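Local coordinates for putative cytidylyltransferase (Burkholderia pseudomallei, PDB 5X9Q), which transfers the adenylyl group of ATP to D-glycero-beta-D-manno-heptose 1-phosphate, giving ADP-heptose for the heptose biosynthesis pathway, at the interface of chains A and B. Coordinates in Å, arbitrary orientation; residue numbers count along the deposited sequence, not the author numbering. Chains: chain A/B, Putative cytidylyltransferase.

Contact 1: the interface of chains A and B. Residues chain A 17, 95-96, 99; chain B 49-50, 53-54, 57.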
ATOM      1  N   PHE A  17      -6.579 -10.085   0.609  1.00 50.50           N
ATOM      2  CA  PHE A  17      -7.047  -8.878  -0.040  1.00 43.14           C
ATOM      3  C   PHE A  17      -7.532  -9.158  -1.449  1.00 45.45           C
ATOM      4  O   PHE A  17      -8.234  -8.340  -2.041  1.00 42.89           O
ATOM      5  CB  PHE A  17      -5.936  -7.833  -0.055  1.00 37.29           C
ATOM      6  CG  PHE A  17      -4.617  -8.340  -0.615  1.00 38.43           C
ATOM      7  CD1 PHE A  17      -4.445  -8.547  -1.975  1.00 36.18           C
ATOM      8  CD2 PHE A  17      -3.537  -8.567   0.231  1.00 37.31           C
ATOM      9  CE1 PHE A  17      -3.234  -8.993  -2.481  1.00 31.80           C
ATOM     10  CE2 PHE A  17      -2.316  -8.997  -0.261  1.00 34.29           C
ATOM     11  CZ  PHE A  17      -2.162  -9.221  -1.622  1.00 35.30           C
ATOM     12  N   ALA A  95      -3.407  -6.426  -7.919  1.00 29.75           N
ATOM     13  CA  ALA A  95      -3.195  -7.023  -6.602  1.00 29.85           C
ATOM     14  C   ALA A  95      -2.673  -6.008  -5.568  1.00 28.23           C
ATOM     15  O   ALA A  95      -3.139  -5.994  -4.415  1.00 28.21           O
ATOM     16  CB  ALA A  95      -2.251  -8.220  -6.710  1.00 27.61           C
ATOM     17  N   LEU A  96      -1.728  -5.157  -5.973  1.00 29.51           N
ATOM     18  CA  LEU A  96      -1.201  -4.127  -5.081  1.00 27.22           C
ATOM     19  C   LEU A  96      -2.313  -3.236  -4.588  1.00 27.03           C
ATOM     20  O   LEU A  96      -2.421  -2.982  -3.391  1.00 31.12           O
ATOM     21  CB  LEU A  96      -0.154  -3.274  -5.782  1.00 31.67           C
ATOM     22  CG  LEU A  96       1.293  -3.560  -5.465  1.00 32.23           C
ATOM     23  CD1 LEU A  96       1.621  -2.939  -4.144  1.00 36.96           C
ATOM     24  CD2 LEU A  96       1.471  -5.056  -5.416  1.00 35.16           C
ATOM     25  N   ALA A  99      -4.502  -4.681  -1.927  1.00 26.08           N
ATOM     26  CA  ALA A  99      -3.868  -4.798  -0.614  1.00 28.76           C
ATOM     27  C   ALA A  99      -4.115  -3.557   0.222  1.00 30.41           C
ATOM     28  O   ALA A  99      -3.857  -3.553   1.433  1.00 29.56           O
ATOM     29  CB  ALA A  99      -2.376  -5.049  -0.755  1.00 26.05           C
TER
ATOM     30  N   HIS B  49       6.218  -4.403  -4.154  1.00 33.08           N
ATOM     31  CA  HIS B  49       5.736  -5.255  -5.214  1.00 31.60           C
ATOM     32  C   HIS B  49       4.818  -6.290  -4.604  1.00 30.97           C
ATOM     33  O   HIS B  49       4.638  -6.320  -3.389  1.00 35.80           O
ATOM     34  CB  HIS B  49       6.887  -5.911  -5.990  1.00 33.12           C
ATOM     35  CG  HIS B  49       7.863  -6.667  -5.144  1.00 37.30           C
ATOM     36  ND1 HIS B  49       7.583  -7.910  -4.613  1.00 36.26           N
ATOM     37  CD2 HIS B  49       9.138  -6.381  -4.782  1.00 38.14           C
ATOM     38  CE1 HIS B  49       8.642  -8.351  -3.956  1.00 37.38           C
ATOM     39  NE2 HIS B  49       9.599  -7.441  -4.044  1.00 35.20           N
ATOM     40  N   ARG B  50       4.244  -7.133  -5.449  1.00 31.47           N
ATOM     41  CA  ARG B  50       3.251  -8.103  -5.034  1.00 31.43           C
ATOM     42  C   ARG B  50       3.795  -9.110  -4.033  1.00 31.05           C
ATOM     43  O   ARG B  50       3.064  -9.575  -3.168  1.00 35.26           O
ATOM     44  CB  ARG B  50       2.709  -8.842  -6.249  1.00 29.89           C
ATOM     45  CG  ARG B  50       1.557  -9.739  -5.921  1.00 30.55           C
ATOM     46  CD  ARG B  50       1.119 -10.433  -7.149  1.00 37.03           C
ATOM     47  NE  ARG B  50      -0.149 -11.105  -6.929  1.00 43.10           N
ATOM     48  CZ  ARG B  50      -0.950 -11.502  -7.909  1.00 49.13           C
ATOM     49  NH1 ARG B  50      -0.600 -11.289  -9.177  1.00 48.93           N
ATOM     50  NH2 ARG B  50      -2.098 -12.106  -7.619  1.00 52.60           N
ATOM     51  N   VAL B  53       3.494  -7.545  -0.493  1.00 26.01           N
ATOM     52  CA  VAL B  53       2.178  -7.486   0.114  1.00 27.47           C
ATOM     53  C   VAL B  53       1.686  -8.890   0.375  1.00 27.95           C
ATOM     54  O   VAL B  53       0.973  -9.120   1.347  1.00 28.39           O
ATOM     55  CB  VAL B  53       1.144  -6.707  -0.751  1.00 31.95           C
ATOM     56  CG1 VAL B  53       1.626  -5.266  -0.965  1.00 26.89           C
ATOM     57  CG2 VAL B  53       0.880  -7.410  -2.080  1.00 25.21           C
ATOM     58  N   SER B  54       2.083  -9.846  -0.448  1.00 26.39           N
ATOM     59  CA  SER B  54       1.696 -11.223  -0.156  1.00 28.08           C
ATOM     60  C   SER B  54       2.345 -11.676   1.130  1.00 27.61           C
ATOM     61  O   SER B  54       1.703 -12.326   1.976  1.00 27.47           O
ATOM     62  CB  SER B  54       2.074 -12.171  -1.291  1.00 26.43           C
ATOM     63  OG  SER B  54       1.231 -11.927  -2.398  1.00 40.44           O
ATOM     64  N   ALA B  57       0.775  -9.995   4.316  1.00 19.61           N
ATOM     65  CA  ALA B  57      -0.497 -10.628   4.654  1.00 24.41           C
ATOM     66  C   ALA B  57      -0.283 -11.961   5.389  1.00 24.94           C
ATOM     67  O   ALA B  57      -0.955 -12.230   6.389  1.00 26.17           O
ATOM     68  CB  ALA B  57      -1.352 -10.838   3.393  1.00 18.81           C
TER

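Contact 2: the interface of chains A and B. Residues chain A 50, 159, 161-162, 165; chain B 15, 18, 91.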
ATOM      1  N   ARG A  50       3.435   7.514  -2.885  1.00 34.60           N
ATOM      2  CA  ARG A  50       2.662   8.116  -1.815  1.00 38.89           C
ATOM      3  C   ARG A  50       1.490   8.975  -2.302  1.00 37.47           C
ATOM      4  O   ARG A  50       0.465   9.068  -1.629  1.00 37.01           O
ATOM      5  CB  ARG A  50       3.587   8.940  -0.924  1.00 41.96           C
ATOM      6  CG  ARG A  50       2.912   9.446   0.316  1.00 35.79           C
ATOM      7  CD  ARG A  50       3.848  10.281   1.133  1.00 39.49           C
ATOM      8  NE  ARG A  50       3.241  10.593   2.414  1.00 54.89           N
ATOM      9  CZ  ARG A  50       3.915  11.019   3.473  1.00 56.95           C
ATOM     10  NH1 ARG A  50       5.232  11.192   3.396  1.00 49.05           N
ATOM     11  NH2 ARG A  50       3.267  11.278   4.602  1.00 61.64           N
ATOM     12  N   ARG A 159      -2.529  18.565   4.343  1.00111.83           N
ATOM     13  CA  ARG A 159      -3.753  18.297   5.038  1.00106.47           C
ATOM     14  C   ARG A 159      -3.650  18.540   6.526  1.00100.22           C
ATOM     15  O   ARG A 159      -2.571  18.597   7.131  1.00 96.23           O
ATOM     16  CB  ARG A 159      -4.236  16.840   4.843  1.00100.76           C
ATOM     17  CG  ARG A 159      -4.717  16.491   3.439  1.00101.12           C
ATOM     18  CD  ARG A 159      -5.477  15.167   3.319  1.00 85.90           C
ATOM     19  NE  ARG A 159      -4.567  14.040   3.689  1.00 88.00           N
ATOM     20  CZ  ARG A 159      -3.739  13.471   2.758  1.00 90.30           C
ATOM     21  NH1 ARG A 159      -3.734  13.870   1.448  1.00 87.06           N
ATOM     22  NH2 ARG A 159      -2.910  12.455   3.138  1.00 76.62           N
ATOM     23  N   THR A 161      -5.093  16.462   8.697  1.00 92.50           N
ATOM     24  CA  THR A 161      -4.867  15.175   9.314  1.00 90.84           C
ATOM     25  C   THR A 161      -3.411  14.867   9.258  1.00 89.91           C
ATOM     26  O   THR A 161      -2.896  14.398  10.291  1.00 82.37           O
ATOM     27  CB  THR A 161      -5.719  14.081   8.750  1.00 88.33           C
ATOM     28  OG1 THR A 161      -7.074  14.430   8.978  1.00 81.78           O
ATOM     29  CG2 THR A 161      -5.440  12.723   9.420  1.00 85.83           C
ATOM     30  N   THR A 162      -2.746  15.118   8.071  1.00 89.85           N
ATOM     31  CA  THR A 162      -1.305  14.898   8.189  1.00 91.36           C
ATOM     32  C   THR A 162      -0.510  15.668   9.245  1.00 88.14           C
ATOM     33  O   THR A 162       0.245  15.080  10.020  1.00 87.24           O
ATOM     34  CB  THR A 162      -0.633  15.115   6.818  1.00 91.17           C
ATOM     35  OG1 THR A 162       0.696  14.579   6.844  1.00 94.02           O
ATOM     36  CG2 THR A 162      -0.573  16.596   6.482  1.00 94.79           C
ATOM     37  N   LEU A 165      -1.283  14.153  13.026  1.00 78.77           N
ATOM     38  CA  LEU A 165      -0.637  12.878  13.331  1.00 76.54           C
ATOM     39  C   LEU A 165       0.875  12.914  13.548  1.00 77.00           C
ATOM     40  O   LEU A 165       1.395  12.300  14.480  1.00 79.48           O
ATOM     41  CB  LEU A 165      -0.882  11.877  12.199  1.00 79.46           C
ATOM     42  CG  LEU A 165      -2.327  11.414  12.004  1.00 74.11           C
ATOM     43  CD1 LEU A 165      -2.429  10.447  10.834  1.00 66.31           C
ATOM     44  CD2 LEU A 165      -2.864  10.778  13.278  1.00 50.74           C
TER
ATOM     45  N   ALA B  15      -4.735   9.536   4.737  1.00 62.90           N
ATOM     46  CA  ALA B  15      -4.721  10.393   5.916  1.00 69.58           C
ATOM     47  C   ALA B  15      -5.188   9.629   7.158  1.00 64.15           C
ATOM     48  O   ALA B  15      -4.631   9.772   8.242  1.00 63.89           O
ATOM     49  CB  ALA B  15      -5.595  11.610   5.675  1.00 75.74           C
ATOM     50  N   GLU B  18      -2.451   7.090   8.234  1.00 46.41           N
ATOM     51  CA  GLU B  18      -1.286   7.627   8.928  1.00 47.39           C
ATOM     52  C   GLU B  18      -1.368   7.413  10.435  1.00 48.19           C
ATOM     53  O   GLU B  18      -0.416   7.696  11.163  1.00 48.34           O
ATOM     54  CB  GLU B  18      -1.120   9.117   8.618  1.00 53.32           C
ATOM     55  CG  GLU B  18      -0.754   9.414   7.173  1.00 64.45           C
ATOM     56  CD  GLU B  18       0.009  10.714   7.021  1.00 75.25           C
ATOM     57  OE1 GLU B  18      -0.596  11.789   7.222  1.00 86.45           O
ATOM     58  OE2 GLU B  18       1.215  10.663   6.700  1.00 70.63           O
ATOM     59  N   GLU B  91       9.907   8.356   5.242  1.00 34.45           N
ATOM     60  CA  GLU B  91       8.501   8.617   5.533  1.00 39.21           C
ATOM     61  C   GLU B  91       7.593   8.147   4.399  1.00 36.58           C
ATOM     62  O   GLU B  91       6.458   7.766   4.653  1.00 39.47           O
ATOM     63  CB  GLU B  91       8.242  10.084   5.876  1.00 42.96           C
ATOM     64  CG  GLU B  91       7.528  10.158   7.231  1.00 58.65           C
ATOM     65  CD  GLU B  91       6.882  11.494   7.537  1.00 77.26           C
ATOM     66  OE1 GLU B  91       5.945  11.895   6.805  1.00 74.18           O
ATOM     67  OE2 GLU B  91       7.295  12.128   8.538  1.00 90.08           O
TER

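Contact 1: the interface of chains A and B
B:Val53 turns its two methyls to A:Phe17, A:Leu96 and A:Ala99. Its CG2 meets the far rim of the A:Phe17 ring, 3.6 Å from CZ, the two side chains crossing at about a right angle. The other methyl, CG1, touches A:Leu96 CD1, at 3.9 Å, and, from a direction at about a right angle to this, the CB of A:Ala99. With CG1 opposite the carbonyl carbon (chi1 -60°), the valine fork faces phenylalanine with one prong and leucine with the other. The backbone oxygen of B:Val53 sits in the plane of the A:Phe17 ring, at its edge, 3.7 Å from CE2. Within chain A, the CB of A:Ala99 lies 3.8 Å above the centre of one face of the same ring and so backs the aromatic wall. A:Leu96 divides its branches: CD1 goes to the valine, while CD2 presses on the first turn of helix 50-60, 3.5 Å from B:Arg50 CA. The B:Arg50 side chain runs out extended from CG to NE and passes A:Ala95, whose CB rests over one guanidinium face, offset toward its rim and 3.6 Å from NE. Further out, B:Ser54 OG donates to B:Arg50 O at 3.1 Å, a bond inside the helix, while B:Ala57 CB stands more distantly beside the A:Phe17 ring. B:His49 and B:Arg50 begin the HRGH sequence, the HIGH-type motif of nucleotidyltransferases. This mostly apolar patch packs the start of the motif-bearing helix against the partner subunit, and may thereby steady one edge of the nucleotide site in a dimer.

Contact 2: the interface of chains A and B
The start of helix 160-171 of chain A, with A:Arg159 in the loop before it, lies against the N-terminal segment of chain B, B:Ala15 and the 3-10 helix 17-20; A:Arg50, at the start of helix 50-62, reaches the same segment and B:Glu91 on helix 90-98. B:Glu18 is the hub. Its carboxylate is shared between two elements of chain A: OE1 accepts a hydrogen bond from A:Thr162 OG1 at 3.1 Å, and OE2 forms a salt bridge with A:Arg50 NH2 at 3.0 Å. The threonine hydroxyl uses the syn lone pair of OE1, on the side of the other oxygen. A:Thr162 directs OG1 away from its own backbone N (chi1 -165°), which turns the hydroxyl toward the acid. The arginine link is poorly aligned as a hydrogen bond and counts as weak; the guanidinium and carboxylate planes are turned 69° from each other, and the side chains cross at about a right angle. From another quarter B:Glu91 OE1 comes to the guanidinium edge, in its plane, 3.5 Å from A:Arg50 NH2. It lies about as near NH1, so it faces the edge between the two terminal nitrogens; both acids of chain B thus draw on one guanidinium, which would probably offset their negative charge only in part. A:Arg159 bends at chi3 (-63°), bringing NE 3.3 Å from B:Ala15 CB, its methyl; the arginine NH2 lies 4.7 Å from B:Glu18 OE1, not in contact, but close enough that it may favour the acid's negative charge. A:Leu165 crosses the aliphatic stem of B:Glu18 at a slant, although its modelled CD1 is too close for the packing to be judged. At the chain B terminus as modelled, the CG2 methyl of A:Thr161 sits 3.3 Å from B:Ala15 O, its carbonyl oxygen.

Contact 1 and contact 2 belong to one two-fold symmetric interface, their C-alpha centres about 21 Å apart. Both draw on the same elements with the chains exchanged: the arginine at position 50, the 3-10 helix near the N terminus and helix 90-98. The same arginine side chain therefore serves mostly apolar packing in contact 1 and ion pairing in contact 2 in each subunit. Contact 2 adds helix 160-171, so the C-terminal helix reaches over the partner. Apolar packing in contact 1 and charged pairing in contact 2, each repeated by the two-fold, are consistent with a dimer, although the structure alone does not prove one.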